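Local coordinates for protein ABC-type phosphate transport system, periplasmic component (Lactobacillus brevis, PDB 4ECF) that binds phosphate and probably serves as the solute-binding component (PstS) of an ABC transporter that imports it across the cytoplasmic membrane, at residues Q15-A20 against L240-P245; D59-E64 against W205-L210; A70-D75 against Y211-P216; L124-Q129 against K148-Q153. One frame throughout, in Å; residues are numbered along the deposited sequence.

Contact 1. Residues Q15-A20 against L240-P245. With EDO (1,2-ethanediol), chain I.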
loop_
_atom_site.group_PDB
_atom_site.type_symbol
_atom_site.label_atom_id
_atom_site.label_comp_id
_atom_site.label_asym_id
_atom_site.label_seq_id
_atom_site.Cartn_x
_atom_site.Cartn_y
_atom_site.Cartn_z
ATOM N N GLN A 15 -6.276 -3.230 3.187
ATOM C CA GLN A 15 -7.130 -4.267 3.703
ATOM C C GLN A 15 -7.098 -4.341 5.239
ATOM O O GLN A 15 -8.153 -4.483 5.886
ATOM C CB GLN A 15 -6.765 -5.600 3.077
ATOM C CG GLN A 15 -7.767 -6.704 3.391
ATOM C CD GLN A 15 -7.468 -7.991 2.649
ATOM O OE1 GLN A 15 -6.661 -8.021 1.717
ATOM N NE2 GLN A 15 -8.159 -9.066 3.047
ATOM N N PRO A 16 -5.910 -4.271 5.857
ATOM C CA PRO A 16 -5.916 -4.421 7.333
ATOM C C PRO A 16 -6.704 -3.320 8.033
ATOM O O PRO A 16 -7.383 -3.584 9.044
ATOM C CB PRO A 16 -4.411 -4.356 7.695
ATOM C CG PRO A 16 -3.693 -4.746 6.427
ATOM C CD PRO A 16 -4.536 -4.232 5.309
ATOM N N LEU A 17 -6.593 -2.097 7.546
ATOM C CA LEU A 17 -7.353 -0.988 8.157
ATOM C C LEU A 17 -8.885 -1.154 7.926
ATOM O O LEU A 17 -9.712 -0.927 8.847
ATOM C CB LEU A 17 -6.903 0.365 7.600
ATOM C CG LEU A 17 -7.681 1.592 8.050
ATOM C CD1 LEU A 17 -7.690 1.695 9.584
ATOM C CD2 LEU A 17 -7.096 2.861 7.399
ATOM N N VAL A 18 -9.269 -1.545 6.725
ATOM C CA VAL A 18 -10.694 -1.747 6.403
ATOM C C VAL A 18 -11.287 -2.899 7.221
ATOM O O VAL A 18 -12.376 -2.809 7.758
ATOM C CB VAL A 18 -10.958 -1.836 4.880
ATOM C CG1 VAL A 18 -12.452 -2.005 4.653
ATOM C CG2 VAL A 18 -10.422 -0.586 4.167
ATOM N N GLU A 19 -10.528 -3.973 7.378
ATOM C CA GLU A 19 -10.970 -5.086 8.189
ATOM C C GLU A 19 -11.112 -4.686 9.666
ATOM O O GLU A 19 -12.068 -5.051 10.351
ATOM C CB GLU A 19 -10.007 -6.270 8.071
ATOM C CG GLU A 19 -10.108 -6.941 6.737
ATOM C CD GLU A 19 -9.171 -8.109 6.576
ATOM O OE1 GLU A 19 -8.157 -8.145 7.300
ATOM O OE2 GLU A 19 -9.458 -8.961 5.703
ATOM N N ALA A 20 -10.106 -3.983 10.195
ATOM C CA ALA A 20 -10.157 -3.591 11.618
ATOM C C ALA A 20 -11.278 -2.588 11.894
ATOM O O ALA A 20 -12.029 -2.736 12.884
ATOM C CB ALA A 20 -8.810 -3.055 12.104
ATOM N N LEU A 240 -2.401 0.822 13.391
ATOM C CA LEU A 240 -2.125 -0.190 12.396
ATOM C C LEU A 240 -0.992 0.181 11.431
ATOM O O LEU A 240 -0.752 -0.522 10.460
ATOM C CB LEU A 240 -3.429 -0.524 11.629
ATOM C CG LEU A 240 -4.477 -1.279 12.451
ATOM C CD1 LEU A 240 -5.825 -1.294 11.750
ATOM C CD2 LEU A 240 -4.001 -2.704 12.715
ATOM N N GLY A 241 -0.323 1.306 11.665
ATOM C CA GLY A 241 0.844 1.652 10.893
ATOM C C GLY A 241 0.662 2.709 9.831
ATOM O O GLY A 241 1.638 3.117 9.223
ATOM N N TYR A 242 -0.570 3.189 9.644
ATOM C CA TYR A 242 -0.852 4.206 8.664
ATOM C C TYR A 242 -0.693 5.583 9.287
ATOM O O TYR A 242 -0.602 5.718 10.523
ATOM C CB TYR A 242 -2.316 4.080 8.190
ATOM C CG TYR A 242 -2.691 2.745 7.614
ATOM C CD1 TYR A 242 -3.114 1.701 8.434
ATOM C CD2 TYR A 242 -2.652 2.523 6.249
ATOM C CE1 TYR A 242 -3.469 0.475 7.923
ATOM C CE2 TYR A 242 -3.018 1.307 5.728
ATOM C CZ TYR A 242 -3.447 0.282 6.549
ATOM O OH TYR A 242 -3.823 -0.935 6.066
ATOM N N LEU A 243 -0.700 6.597 8.438
ATOM C CA LEU A 243 -0.749 7.990 8.863
ATOM C C LEU A 243 -2.144 8.526 8.604
ATOM O O LEU A 243 -2.756 8.276 7.562
ATOM C CB LEU A 243 0.301 8.832 8.117
ATOM C CG LEU A 243 1.752 8.571 8.464
ATOM C CD1 LEU A 243 2.286 7.311 7.815
ATOM C CD2 LEU A 243 2.624 9.712 8.032
ATOM N N SER A 244 -2.710 9.235 9.596
ATOM C CA SER A 244 -3.886 10.041 9.345
ATOM C C SER A 244 -3.452 11.182 8.426
ATOM O O SER A 244 -2.387 11.750 8.625
ATOM C CB SER A 244 -4.455 10.615 10.645
ATOM O OG SER A 244 -5.482 11.523 10.309
ATOM N N PRO A 245 -4.274 11.556 7.433
ATOM C CA PRO A 245 -3.822 12.628 6.532
ATOM C C PRO A 245 -3.450 13.963 7.197
ATOM O O PRO A 245 -2.551 14.637 6.713
ATOM C CB PRO A 245 -5.011 12.754 5.547
ATOM C CG PRO A 245 -5.577 11.373 5.524
ATOM C CD PRO A 245 -5.575 11.014 6.974
HETATM C C1 EDO I . -5.122 -9.728 5.251
HETATM O O1 EDO I . -3.792 -10.263 5.274
HETATM C C2 EDO I . -5.081 -8.261 5.657
HETATM O O2 EDO I . -5.453 -8.098 7.034
#
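Leu17 and Leu240 mark the closest backbone approach, CA to CA 6.8 Å, where the first turn of helix 15-28 meets the loop that leaves helix 230-239. That helix ends in a Schellman motif, in which Gly241 takes a positive phi (103°), and the chain then presents Tyr242 to the helix. Leu17 lies against the tyrosine at two points: CD2 sits over the centre of one ring face, 4.3 Å from the centroid, while CB touches CE1 at 3.5 Å. The phenol oxygen reaches the start of the helix, where Leu17 N gives Tyr242 OH a weak bond of 3.3 Å; its stronger partner is the carbonyl of Ala13. Pro16 crosses the tyrosine at about a right angle, its CD 3.5 Å from OH. One turn on, Ala20 CB presses on Leu240 CD1 at 3.5 Å, tight for two carbons, and the same methyl meets Leu17 CD1 at 4.1 Å. The contact is mostly apolar packing of the loop after helix 230-239 onto helix 15-28. Val237 of helix 230-239 and Ala79 of strand 73-87 both touch Leu17 and Tyr242, so helix, loop and sheet meet around this pair.

Contact 2. Residues D59-E64 against W205-L210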
loop_
_atom_site.group_PDB
_atom_site.type_symbol
_atom_site.label_atom_id
_atom_site.label_comp_id
_atom_site.label_asym_id
_atom_site.label_seq_id
_atom_site.Cartn_x
_atom_site.Cartn_y
_atom_site.Cartn_z
ATOM N N ASP A 59 -5.008 2.166 -3.422
ATOM C CA ASP A 59 -3.826 2.993 -3.098
ATOM C C ASP A 59 -3.553 4.080 -4.101
ATOM O O ASP A 59 -2.611 4.869 -3.915
ATOM C CB ASP A 59 -2.528 2.128 -3.015
ATOM C CG ASP A 59 -2.726 0.844 -2.287
ATOM O OD1 ASP A 59 -3.346 0.831 -1.220
ATOM O OD2 ASP A 59 -2.174 -0.182 -2.767
ATOM N N LEU A 60 -4.326 4.122 -5.174
ATOM C CA LEU A 60 -4.109 5.048 -6.280
ATOM C C LEU A 60 -5.350 5.922 -6.523
ATOM O O LEU A 60 -6.500 5.520 -6.243
ATOM C CB LEU A 60 -3.773 4.297 -7.577
ATOM C CG LEU A 60 -2.592 3.333 -7.508
ATOM C CD1 LEU A 60 -2.425 2.599 -8.853
ATOM C CD2 LEU A 60 -1.285 4.048 -7.068
ATOM N N PHE A 61 -5.151 7.091 -7.104
ATOM C CA PHE A 61 -6.287 7.829 -7.683
ATOM C C PHE A 61 -6.880 7.021 -8.841
ATOM O O PHE A 61 -6.116 6.369 -9.595
ATOM C CB PHE A 61 -5.859 9.233 -8.121
ATOM C CG PHE A 61 -5.613 10.166 -6.967
ATOM C CD1 PHE A 61 -4.399 10.162 -6.290
ATOM C CD2 PHE A 61 -6.581 11.048 -6.556
ATOM C CE1 PHE A 61 -4.163 11.025 -5.236
ATOM C CE2 PHE A 61 -6.357 11.914 -5.489
ATOM C CZ PHE A 61 -5.132 11.908 -4.845
ATOM N N ALA A 62 -8.212 7.078 -9.005
ATOM C CA ALA A 62 -8.890 6.234 -9.982
ATOM C C ALA A 62 -8.357 6.442 -11.398
ATOM O O ALA A 62 -8.135 5.453 -12.154
ATOM C CB ALA A 62 -10.388 6.443 -9.940
ATOM N N GLY A 63 -8.070 7.704 -11.725
ATOM C CA GLY A 63 -7.504 8.071 -13.037
ATOM C C GLY A 63 -6.126 7.532 -13.398
ATOM O O GLY A 63 -5.738 7.607 -14.576
ATOM N N GLU A 64 -5.389 7.003 -12.418
ATOM C CA GLU A 64 -4.082 6.363 -12.635
ATOM C C GLU A 64 -4.145 5.006 -13.337
ATOM O O GLU A 64 -3.133 4.525 -13.817
ATOM C CB GLU A 64 -3.321 6.233 -11.303
ATOM C CG GLU A 64 -3.028 7.583 -10.651
ATOM C CD GLU A 64 -2.168 7.444 -9.419
ATOM O OE1 GLU A 64 -1.053 6.893 -9.553
ATOM O OE2 GLU A 64 -2.612 7.823 -8.311
ATOM N N TRP A 205 5.191 6.374 -0.608
ATOM C CA TRP A 205 3.970 6.403 0.175
ATOM C C TRP A 205 2.876 6.772 -0.781
ATOM O O TRP A 205 3.129 7.354 -1.869
ATOM C CB TRP A 205 4.027 7.362 1.363
ATOM C CG TRP A 205 4.329 8.795 1.023
ATOM C CD1 TRP A 205 5.545 9.446 1.109
ATOM C CD2 TRP A 205 3.361 9.805 0.665
ATOM N NE1 TRP A 205 5.413 10.766 0.771
ATOM C CE2 TRP A 205 4.114 11.050 0.483
ATOM C CE3 TRP A 205 1.983 9.797 0.415
ATOM C CZ2 TRP A 205 3.492 12.232 0.127
ATOM C CZ3 TRP A 205 1.374 11.015 0.064
ATOM C CH2 TRP A 205 2.127 12.197 -0.084
ATOM N N SER A 206 1.648 6.455 -0.416
ATOM C CA SER A 206 0.499 6.932 -1.197
ATOM C C SER A 206 -0.690 7.235 -0.295
ATOM O O SER A 206 -0.718 6.817 0.855
ATOM C CB SER A 206 0.078 5.937 -2.279
ATOM O OG SER A 206 -0.582 4.810 -1.720
ATOM N N TYR A 207 -1.691 7.896 -0.870
ATOM C CA TYR A 207 -2.959 8.095 -0.196
ATOM C C TYR A 207 -3.772 6.805 -0.349
ATOM O O TYR A 207 -3.650 6.096 -1.345
ATOM C CB TYR A 207 -3.748 9.285 -0.780
ATOM C CG TYR A 207 -3.029 10.617 -0.630
ATOM C CD1 TYR A 207 -2.996 11.297 0.588
ATOM C CD2 TYR A 207 -2.381 11.187 -1.721
ATOM C CE1 TYR A 207 -2.318 12.524 0.712
ATOM C CE2 TYR A 207 -1.699 12.401 -1.599
ATOM C CZ TYR A 207 -1.709 13.075 -0.367
ATOM O OH TYR A 207 -1.029 14.301 -0.233
ATOM N N GLU A 208 -4.529 6.500 0.691
ATOM C CA GLU A 208 -5.484 5.373 0.719
ATOM C C GLU A 208 -6.880 5.879 0.468
ATOM O O GLU A 208 -7.340 6.849 1.120
ATOM C CB GLU A 208 -5.440 4.673 2.065
ATOM C CG GLU A 208 -4.098 4.023 2.389
ATOM C CD GLU A 208 -3.805 2.779 1.582
ATOM O OE1 GLU A 208 -3.854 2.845 0.321
ATOM O OE2 GLU A 208 -3.520 1.758 2.237
ATOM N N HIS A 209 -7.589 5.206 -0.455
ATOM C CA HIS A 209 -8.883 5.668 -0.975
ATOM C C HIS A 209 -9.969 4.627 -0.782
ATOM O O HIS A 209 -9.725 3.417 -1.029
ATOM C CB HIS A 209 -8.792 5.906 -2.468
ATOM C CG HIS A 209 -7.731 6.865 -2.897
ATOM N ND1 HIS A 209 -8.009 8.108 -3.349
ATOM C CD2 HIS A 209 -6.385 6.659 -3.085
ATOM C CE1 HIS A 209 -6.850 8.701 -3.772
ATOM N NE2 HIS A 209 -5.849 7.809 -3.584
ATOM N N LEU A 210 -11.154 5.075 -0.377
ATOM C CA LEU A 210 -12.371 4.224 -0.363
ATOM C C LEU A 210 -13.292 4.797 -1.436
ATOM O O LEU A 210 -13.951 5.790 -1.194
ATOM C CB LEU A 210 -13.046 4.221 1.000
ATOM C CG LEU A 210 -12.212 3.703 2.188
ATOM C CD1 LEU A 210 -13.027 3.715 3.465
ATOM C CD2 LEU A 210 -11.670 2.312 1.920
HETATM O O HOH W 1 -3.076 7.691 -3.874
#
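Asp59, just past the end of strand 55-58, lies beside Glu208 of strand 205-213 in the mixed sheet of this periplasmic binding protein fold, the two CA atoms 4.8 Å apart. Their side chains run side by side in the same direction, and Asp59 OD1 comes within 2.6 Å of Glu208 OE1. Asp59 OD1 is hydrogen-bonded to Ser11 OG, and the aspartate lies next to the bound phosphate. Its carbonyl O receives Ser206 OG at 3.0 Å, in the carbonyl plane on a lone pair; chi1 of 74° sets that hydroxyl between the serine's own backbone N and carbonyl carbon. A water donates to the same carbonyl, lies 2.8 Å from His209 NE2 and accepts a weak bond from Tyr207 N. At Leu60 it is the backbone that makes the contact: O stands over one face of the His209 imidazole, toward its rim, 3.4 Å from CD2. Phe61 follows, its N bonded to Glu64 OE2; the edge of His209 meets the face of Phe61, planes at 73°. His209 ND1 is held by Asp75 OD1. Phe61 CE1 also packs on Tyr207 CD2 at 3.9 Å, while His209 CE1 points into the centre of the phenylalanine face, 3.5 Å above its plane.

Contact 3. Residues A70-D75 against Y211-P216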
loop_
_atom_site.group_PDB
_atom_site.type_symbol
_atom_site.label_atom_id
_atom_site.label_comp_id
_atom_site.label_asym_id
_atom_site.label_seq_id
_atom_site.Cartn_x
_atom_site.Cartn_y
_atom_site.Cartn_z
ATOM N N ALA A 70 -12.792 7.856 -13.938
ATOM C CA ALA A 70 -12.773 8.470 -12.604
ATOM C C ALA A 70 -14.002 9.350 -12.317
ATOM O O ALA A 70 -14.410 9.506 -11.150
ATOM C CB ALA A 70 -11.490 9.273 -12.429
ATOM N N ARG A 71 -14.624 9.888 -13.366
ATOM C CA ARG A 71 -15.731 10.838 -13.170
ATOM C C ARG A 71 -17.064 10.198 -12.708
ATOM O O ARG A 71 -17.956 10.915 -12.289
ATOM C CB ARG A 71 -15.950 11.685 -14.430
ATOM C CG ARG A 71 -14.831 12.694 -14.671
ATOM C CD ARG A 71 -15.361 14.020 -15.211
ATOM N NE ARG A 71 -15.520 14.025 -16.669
ATOM C CZ ARG A 71 -16.340 14.833 -17.348
ATOM N NH1 ARG A 71 -17.114 15.714 -16.718
ATOM N NH2 ARG A 71 -16.395 14.751 -18.674
ATOM N N GLN A 72 -17.207 8.882 -12.777
ATOM C CA GLN A 72 -18.377 8.226 -12.234
ATOM C C GLN A 72 -18.133 7.696 -10.793
ATOM O O GLN A 72 -19.056 7.211 -10.132
ATOM C CB GLN A 72 -18.918 7.145 -13.187
ATOM C CG GLN A 72 -18.068 5.893 -13.358
ATOM C CD GLN A 72 -18.808 4.743 -14.065
ATOM O OE1 GLN A 72 -18.908 3.622 -13.536
ATOM N NE2 GLN A 72 -19.330 5.021 -15.258
ATOM N N LEU A 73 -16.898 7.819 -10.315
ATOM C CA LEU A 73 -16.559 7.394 -8.979
ATOM C C LEU A 73 -16.433 8.600 -8.091
ATOM O O LEU A 73 -16.180 9.713 -8.562
ATOM C CB LEU A 73 -15.259 6.596 -8.977
ATOM C CG LEU A 73 -15.221 5.371 -9.894
ATOM C CD1 LEU A 73 -13.857 4.657 -9.853
ATOM C CD2 LEU A 73 -16.352 4.432 -9.536
ATOM N N VAL A 74 -16.626 8.369 -6.792
ATOM C CA VAL A 74 -16.443 9.394 -5.767
ATOM C C VAL A 74 -15.333 8.951 -4.803
ATOM O O VAL A 74 -15.423 7.906 -4.168
ATOM C CB VAL A 74 -17.718 9.697 -4.978
ATOM C CG1 VAL A 74 -17.473 10.763 -3.920
ATOM C CG2 VAL A 74 -18.825 10.157 -5.946
ATOM N N ASP A 75 -14.297 9.773 -4.724
ATOM C CA ASP A 75 -13.136 9.556 -3.881
ATOM C C ASP A 75 -13.423 9.849 -2.412
ATOM O O ASP A 75 -14.192 10.769 -2.082
ATOM C CB ASP A 75 -11.977 10.445 -4.403
ATOM C CG ASP A 75 -10.625 10.053 -3.833
ATOM O OD1 ASP A 75 -10.528 8.941 -3.279
ATOM O OD2 ASP A 75 -9.671 10.857 -3.953
ATOM N N TYR A 211 -13.207 4.316 -2.657
ATOM C CA TYR A 211 -14.049 4.775 -3.732
ATOM C C TYR A 211 -15.429 4.174 -3.698
ATOM O O TYR A 211 -15.585 2.961 -3.442
ATOM C CB TYR A 211 -13.389 4.399 -5.080
ATOM C CG TYR A 211 -12.373 5.428 -5.561
ATOM C CD1 TYR A 211 -12.792 6.636 -6.144
ATOM C CD2 TYR A 211 -11.005 5.236 -5.366
ATOM C CE1 TYR A 211 -11.860 7.571 -6.586
ATOM C CE2 TYR A 211 -10.059 6.179 -5.812
ATOM C CZ TYR A 211 -10.475 7.344 -6.385
ATOM O OH TYR A 211 -9.542 8.283 -6.835
ATOM N N THR A 212 -16.402 5.015 -4.063
ATOM C CA THR A 212 -17.796 4.594 -4.294
ATOM C C THR A 212 -18.261 4.966 -5.704
ATOM O O THR A 212 -17.658 5.796 -6.377
ATOM C CB THR A 212 -18.741 5.176 -3.230
ATOM O OG1 THR A 212 -18.747 6.602 -3.330
ATOM C CG2 THR A 212 -18.312 4.691 -1.774
ATOM N N LYS A 213 -19.281 4.248 -6.172
ATOM C CA LYS A 213 -19.942 4.561 -7.455
ATOM C C LYS A 213 -21.103 5.456 -7.156
ATOM O O LYS A 213 -22.125 5.022 -6.603
ATOM C CB LYS A 213 -20.410 3.292 -8.158
ATOM C CG LYS A 213 -20.821 3.545 -9.631
ATOM C CD LYS A 213 -20.994 2.245 -10.392
ATOM C CE LYS A 213 -21.531 2.555 -11.787
ATOM N NZ LYS A 213 -21.207 1.505 -12.780
ATOM N N GLY A 214 -20.911 6.730 -7.458
ATOM C CA GLY A 214 -21.828 7.789 -7.036
ATOM C C GLY A 214 -21.618 8.126 -5.596
ATOM O O GLY A 214 -20.773 7.524 -4.911
ATOM N N HIS A 215 -22.372 9.122 -5.109
ATOM C CA HIS A 215 -22.303 9.463 -3.718
ATOM C C HIS A 215 -22.988 8.365 -2.935
ATOM O O HIS A 215 -24.084 7.905 -3.287
ATOM C CB HIS A 215 -22.902 10.859 -3.438
ATOM C CG HIS A 215 -22.273 11.968 -4.287
ATOM N ND1 HIS A 215 -21.139 12.618 -3.930
ATOM C CD2 HIS A 215 -22.596 12.427 -5.562
ATOM C CE1 HIS A 215 -20.791 13.495 -4.892
ATOM N NE2 HIS A 215 -21.660 13.378 -5.904
ATOM N N PRO A 216 -22.352 7.899 -1.873
ATOM C CA PRO A 216 -22.915 6.738 -1.164
ATOM C C PRO A 216 -24.066 7.061 -0.206
ATOM O O PRO A 216 -24.231 8.206 0.208
ATOM C CB PRO A 216 -21.721 6.243 -0.334
ATOM C CG PRO A 216 -20.971 7.473 -0.063
ATOM C CD PRO A 216 -21.030 8.279 -1.336
#
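Val74 and Thr212 form a hydrogen-bonded antiparallel pair, with Val74 N to Thr212 O at 2.8 Å and Thr212 N to Val74 O at 3.1 Å. Gly214 N continues the pairing to Gln72 O, while Leu73 and Lys213 make the non-hydrogen-bonded pair between. On the face of Val74, CG2 lies over one side of the His215 imidazole, 4.0 Å from its centroid, and the two side chains cross at about a right angle. On the other side of the strands Leu73 CB touches Tyr211 CD1 at 3.8 Å. Beyond it the Asp75 carboxylate lies nearly parallel to the phenol, planes 12° apart, with OD1 3.5 Å from CZ of Tyr211, over the face and offset toward the rim. Farther out, Thr212 OG1 donates to Gly214 O at 2.7 Å, nearly along the C=O axis; this bond spans the turn at Gly214, whose positive phi favours glycine. Lys213 NZ gives Gln72 OE1 a weak bond of 3.2 Å; its stronger partner is Gln49 O. Tyr211 OH is held by Ala62 N. A carboxylate laid flat on a phenol ring would be expected to gain nothing from the ring's electrons; its placement is consistent with the bond to His209 deciding where it sits.

Contact 4. Residues L124-Q129 against K148-Q153. With PO4 (phosphate ion), chain B.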
loop_
_atom_site.group_PDB
_atom_site.type_symbol
_atom_site.label_atom_id
_atom_site.label_comp_id
_atom_site.label_asym_id
_atom_site.label_seq_id
_atom_site.Cartn_x
_atom_site.Cartn_y
_atom_site.Cartn_z
ATOM N N LEU A 124 14.394 -11.493 -7.074
ATOM C CA LEU A 124 13.373 -10.453 -7.098
ATOM C C LEU A 124 12.014 -11.100 -6.932
ATOM O O LEU A 124 11.695 -12.112 -7.584
ATOM C CB LEU A 124 13.417 -9.658 -8.426
ATOM C CG LEU A 124 14.723 -8.934 -8.735
ATOM C CD1 LEU A 124 14.628 -8.310 -10.125
ATOM C CD2 LEU A 124 15.089 -7.914 -7.666
ATOM N N ILE A 125 11.210 -10.506 -6.052
ATOM C CA ILE A 125 9.810 -10.887 -5.896
ATOM C C ILE A 125 8.960 -9.653 -6.187
ATOM O O ILE A 125 9.155 -8.609 -5.584
ATOM C CB ILE A 125 9.534 -11.419 -4.468
ATOM C CG1 ILE A 125 10.505 -12.554 -4.103
ATOM C CG2 ILE A 125 8.076 -11.847 -4.328
ATOM C CD1 ILE A 125 10.280 -13.834 -4.850
ATOM N N ASN A 126 8.043 -9.760 -7.138
ATOM C CA ASN A 126 7.200 -8.627 -7.513
ATOM C C ASN A 126 5.751 -8.916 -7.195
ATOM O O ASN A 126 5.342 -10.079 -7.023
ATOM C CB ASN A 126 7.329 -8.336 -9.020
ATOM C CG ASN A 126 8.514 -7.458 -9.326
ATOM O OD1 ASN A 126 9.367 -7.833 -10.122
ATOM N ND2 ASN A 126 8.554 -6.288 -8.742
ATOM N N ARG A 127 4.951 -7.851 -7.107
ATOM C CA ARG A 127 3.536 -8.027 -7.203
ATOM C C ARG A 127 3.126 -7.997 -8.664
ATOM O O ARG A 127 3.860 -7.490 -9.533
ATOM C CB ARG A 127 2.816 -6.909 -6.427
ATOM C CG ARG A 127 3.034 -6.943 -4.923
ATOM C CD ARG A 127 2.167 -7.977 -4.184
ATOM N NE ARG A 127 0.776 -7.791 -4.577
ATOM C CZ ARG A 127 -0.002 -6.833 -4.094
ATOM N NH1 ARG A 127 0.453 -6.010 -3.159
ATOM N NH2 ARG A 127 -1.212 -6.682 -4.565
ATOM N N ALA A 128 1.916 -8.480 -8.924
ATOM C CA ALA A 128 1.321 -8.396 -10.245
ATOM C C ALA A 128 0.934 -6.980 -10.635
ATOM O O ALA A 128 0.638 -6.132 -9.789
ATOM C CB ALA A 128 0.116 -9.314 -10.333
ATOM N N GLN A 129 0.932 -6.724 -11.943
ATOM C CA GLN A 129 0.461 -5.473 -12.516
ATOM C C GLN A 129 -0.956 -5.192 -12.025
ATOM O O GLN A 129 -1.770 -6.112 -11.922
ATOM C CB GLN A 129 0.451 -5.525 -14.052
ATOM C CG GLN A 129 1.826 -5.427 -14.675
ATOM C CD GLN A 129 2.468 -4.070 -14.454
ATOM O OE1 GLN A 129 1.779 -3.068 -14.227
ATOM N NE2 GLN A 129 3.799 -4.034 -14.514
ATOM N N LYS A 148 12.717 -5.837 -13.807
ATOM C CA LYS A 148 13.053 -7.071 -14.464
ATOM C C LYS A 148 11.912 -8.097 -14.191
ATOM O O LYS A 148 11.383 -8.139 -13.104
ATOM C CB LYS A 148 14.369 -7.558 -13.827
ATOM C CG LYS A 148 14.942 -8.877 -14.366
ATOM C CD LYS A 148 16.155 -9.309 -13.541
ATOM C CE LYS A 148 16.566 -10.770 -13.714
ATOM N NZ LYS A 148 17.860 -11.061 -12.995
ATOM N N THR A 149 11.544 -8.910 -15.185
ATOM C CA THR A 149 10.620 -10.046 -15.004
ATOM C C THR A 149 11.077 -10.969 -13.854
ATOM O O THR A 149 12.231 -11.425 -13.843
ATOM C CB THR A 149 10.537 -10.855 -16.327
ATOM O OG1 THR A 149 10.011 -9.995 -17.343
ATOM C CG2 THR A 149 9.642 -12.112 -16.191
ATOM N N ALA A 150 10.153 -11.252 -12.925
ATOM C CA ALA A 150 10.433 -11.894 -11.618
ATOM C C ALA A 150 9.263 -12.823 -11.275
ATOM O O ALA A 150 8.154 -12.678 -11.819
ATOM C CB ALA A 150 10.533 -10.840 -10.478
ATOM N N GLN A 151 9.492 -13.688 -10.296
ATOM C CA GLN A 151 8.408 -14.357 -9.560
ATOM C C GLN A 151 7.404 -13.301 -9.065
ATOM O O GLN A 151 7.817 -12.292 -8.486
ATOM C CB GLN A 151 8.994 -15.096 -8.343
ATOM C CG GLN A 151 7.980 -15.937 -7.564
ATOM C CD GLN A 151 8.570 -16.588 -6.319
ATOM O OE1 GLN A 151 9.791 -16.710 -6.174
ATOM N NE2 GLN A 151 7.697 -17.016 -5.416
ATOM N N GLU A 152 6.107 -13.543 -9.290
ATOM C CA GLU A 152 5.033 -12.630 -8.815
ATOM C C GLU A 152 4.117 -13.291 -7.796
ATOM O O GLU A 152 3.881 -14.509 -7.826
ATOM C CB GLU A 152 4.197 -12.054 -9.968
ATOM C CG GLU A 152 4.970 -11.009 -10.764
ATOM C CD GLU A 152 4.315 -10.505 -12.041
ATOM O OE1 GLU A 152 3.204 -10.950 -12.430
ATOM O OE2 GLU A 152 4.962 -9.633 -12.682
ATOM N N GLN A 153 3.595 -12.467 -6.894
ATOM C CA GLN A 153 2.719 -12.929 -5.817
ATOM C C GLN A 153 1.484 -12.051 -5.865
ATOM O O GLN A 153 1.559 -10.945 -6.381
ATOM C CB GLN A 153 3.423 -12.837 -4.470
ATOM C CG GLN A 153 4.729 -13.606 -4.366
ATOM C CD GLN A 153 4.599 -15.095 -4.603
ATOM O OE1 GLN A 153 5.465 -15.693 -5.233
ATOM N NE2 GLN A 153 3.547 -15.707 -4.080
HETATM P P PO4 B . -2.149 -3.426 -3.420
HETATM O O1 PO4 B . -0.652 -3.485 -3.702
HETATM O O2 PO4 B . -2.925 -2.744 -4.488
HETATM O O3 PO4 B . -2.719 -4.778 -3.094
HETATM O O4 PO4 B . -2.372 -2.589 -2.068
HETATM O O HOH W 2 12.180 -14.012 -9.286
HETATM O O HOH W 3 -0.303 -8.750 -7.192
HETATM O O HOH W 4 1.801 -8.837 -13.861
#
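The guanidinium of Arg127 has Gln153 O and phosphate O3 at its edge, near its plane, at the end of two parallel strands, 123-127 and 151-153. They belong to a beta-alpha-beta unit whose crossover passes through helix 132-140. Arg127 NH2 donates to phosphate O3 at 2.8 Å, and NH1 gives O1 a weaker, more bent bond. The arginine chain is bent at chi2 and chi3; Ser131, Gly132, Thr133, Thr12, Ala13 and Thr41 also hydrogen-bond the phosphate. Between the strands, Asn126 N bonds Gln151 O at 2.9 Å and Gln153 N bonds Asn126 O at 3.0 Å. Ile125 and Gln151 lie side by side on one face, CD1 3.2 Å from OE1, while the Gln151 amide donates to Gln153 OE1. On the face of Asn126, its OD1 approaches Ala150 CB, and ND2 is held by Tyr172 OH. At the early end Leu124 CB packs on Ala150 CB at 3.7 Å, and the Leu124 and Lys148 side chains cross at about a right angle, CD1 meeting CB. One water spans Leu124 O and Gln151 N where the strands part. Another joins Arg127 to the neighbouring strand, accepting from NE at 3.0 Å and from Ala128 N while donating to Gln153 O.

How the contacts relate
From the N terminus, helix 15-28 opens the widest loop, which contact 1 closes some 220 residues later by joining it to the chain after helix 230-239; the other three contacts nest inside it. Contacts 2 and 3 tie the 59-75 region to strand 205-213; their partner segments follow in the same order, so the two cross along the chain, and they touch in space through His209 with Asp75 and Ala62 with Tyr211. Contact 4, the shortest closure, joins strands 123-127 and 151-153 and nests within contacts 2 and 3 as well. Contact 1 meets contact 2 where Tyr242 packs on Glu208. Asp59 and Arg127 bring contacts 2 and 4 to one phosphate.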